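Local coordinates for protein aminotransferase class-III (Ochrobactrum anthropi, PDB 5GHG) that probably transfers amino groups between amines and keto compounds as an omega-transaminase of aminotransferase class III, with the cofactor bound here in its pyridoxamine phosphate form, at residues B[192-196]-B[197-201]. The protein carries 1 engineered substitution. Sequence-based numbering, arbitrary orientation.
Sequences AGESE and EQFAT
Ser195 and Phe199 open helix 196-214 with its first i to i+4 backbone bond, Phe199 N to Ser195 O at 2.9 Å, and Ala200 N repeats the pattern one residue on by donating to Glu196 O at 3.1 Å. Ser195 itself is the N-cap. Its OG sits between its own backbone N and carbonyl carbon (chi1 68°), which swings the hydroxyl back over the first turn, where it accepts from Gln198 N at 3.1 Å with an N-H...O angle of 156°; the CB of Gln198 packs 3.3 Å from the same OG. This N-cap starts the helix that follows helix 186-189 and leads into strand 219-224 of the mixed sheet, away from the cofactor pocket. Just ahead of the cap, the extended side chain of Glu194 reaches back over the first turn and crosses Gln198 at about a right angle, its CG 3.8 Å from Gln198 CG and its OE1 3.6 Å from Phe199 CA. The carboxylate lies nearly coplanar with the Gln198 amide, and a water donates to both Glu194 OE1 and Gln198 OE1, bridging the two. OE1 also forms a salt bridge with Arg202, one turn beyond Gln198, while OE2 accepts a hydrogen bond from Gln191 N and comes 3.8 Å from Phe199 CD1, the ring plane turned 65° from the carboxylate. An alanine at Glu194 is likely to leave Arg202 without this acidic mate, Gln191 N without its acceptor and the water without one of its two anchors. On another side of the helix start, Glu196 reaches out to Pro237 and accepts from Lys238 N through OE1, tying the first turn to the loop before helix 240-250.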
# COMPACT_ATOMS: atom_id res chain seq x y z
N ALA B 192 -34.90 21.85 -7.65
CA ALA B 192 -35.48 23.19 -7.76
C ALA B 192 -36.32 23.48 -6.52
O ALA B 192 -37.16 22.67 -6.12
CB ALA B 192 -36.33 23.31 -9.03
N GLY B 193 -36.05 24.62 -5.89
CA GLY B 193 -36.81 25.04 -4.73
C GLY B 193 -36.45 24.35 -3.42
O GLY B 193 -37.11 24.59 -2.41
N GLU B 194 -35.43 23.50 -3.42
CA GLU B 194 -34.98 22.83 -2.20
C GLU B 194 -33.93 23.69 -1.51
O GLU B 194 -33.01 24.19 -2.17
CB GLU B 194 -34.42 21.45 -2.58
CG GLU B 194 -33.96 20.58 -1.45
CD GLU B 194 -33.64 19.16 -1.94
OE1 GLU B 194 -34.14 18.18 -1.32
OE2 GLU B 194 -32.92 19.02 -2.94
N SER B 195 -34.07 23.89 -0.21
CA SER B 195 -33.07 24.62 0.56
C SER B 195 -31.93 23.67 0.97
O SER B 195 -32.04 22.45 0.87
CB SER B 195 -33.68 25.24 1.82
OG SER B 195 -34.06 24.23 2.76
N GLU B 196 -30.83 24.27 1.44
CA GLU B 196 -29.68 23.48 1.87
C GLU B 196 -30.07 22.50 2.98
O GLU B 196 -29.71 21.31 2.94
CB GLU B 196 -28.55 24.41 2.34
CG GLU B 196 -27.29 23.74 2.80
CD GLU B 196 -26.24 24.76 3.26
OE1 GLU B 196 -25.42 24.44 4.15
OE2 GLU B 196 -26.25 25.90 2.74
N GLU B 197 -30.81 22.97 3.99
CA GLU B 197 -31.19 22.08 5.07
C GLU B 197 -32.22 21.04 4.63
O GLU B 197 -32.23 19.92 5.15
CB GLU B 197 -31.68 22.86 6.29
CG GLU B 197 -30.57 23.63 6.99
CD GLU B 197 -31.00 24.20 8.36
OE1 GLU B 197 -30.21 24.99 8.94
OE2 GLU B 197 -32.09 23.83 8.84
N GLN B 198 -33.11 21.39 3.71
CA GLN B 198 -34.04 20.41 3.18
C GLN B 198 -33.28 19.32 2.42
O GLN B 198 -33.61 18.14 2.51
CB GLN B 198 -35.07 21.08 2.27
CG GLN B 198 -36.07 20.13 1.62
CD GLN B 198 -36.86 19.28 2.61
OE1 GLN B 198 -37.08 18.07 2.39
NE2 GLN B 198 -37.28 19.89 3.69
N PHE B 199 -32.25 19.72 1.68
CA PHE B 199 -31.41 18.76 0.97
C PHE B 199 -30.73 17.79 1.96
O PHE B 199 -30.65 16.60 1.71
CB PHE B 199 -30.39 19.54 0.14
CG PHE B 199 -29.35 18.70 -0.52
CD1 PHE B 199 -29.70 17.72 -1.45
CD2 PHE B 199 -28.00 18.91 -0.26
CE1 PHE B 199 -28.73 16.97 -2.08
CE2 PHE B 199 -27.03 18.16 -0.89
CZ PHE B 199 -27.39 17.20 -1.79
N ALA B 200 -30.28 18.31 3.09
CA ALA B 200 -29.69 17.46 4.12
C ALA B 200 -30.72 16.49 4.67
O ALA B 200 -30.43 15.29 4.88
CB ALA B 200 -29.10 18.31 5.23
N THR B 201 -31.93 16.97 4.93
CA THR B 201 -33.00 16.08 5.35
C THR B 201 -33.26 15.00 4.32
O THR B 201 -33.40 13.82 4.66
CB THR B 201 -34.27 16.90 5.63
OG1 THR B 201 -34.07 17.68 6.81
CG2 THR B 201 -35.49 16.00 5.83
O HOH W 1 -36.42 17.49 -0.58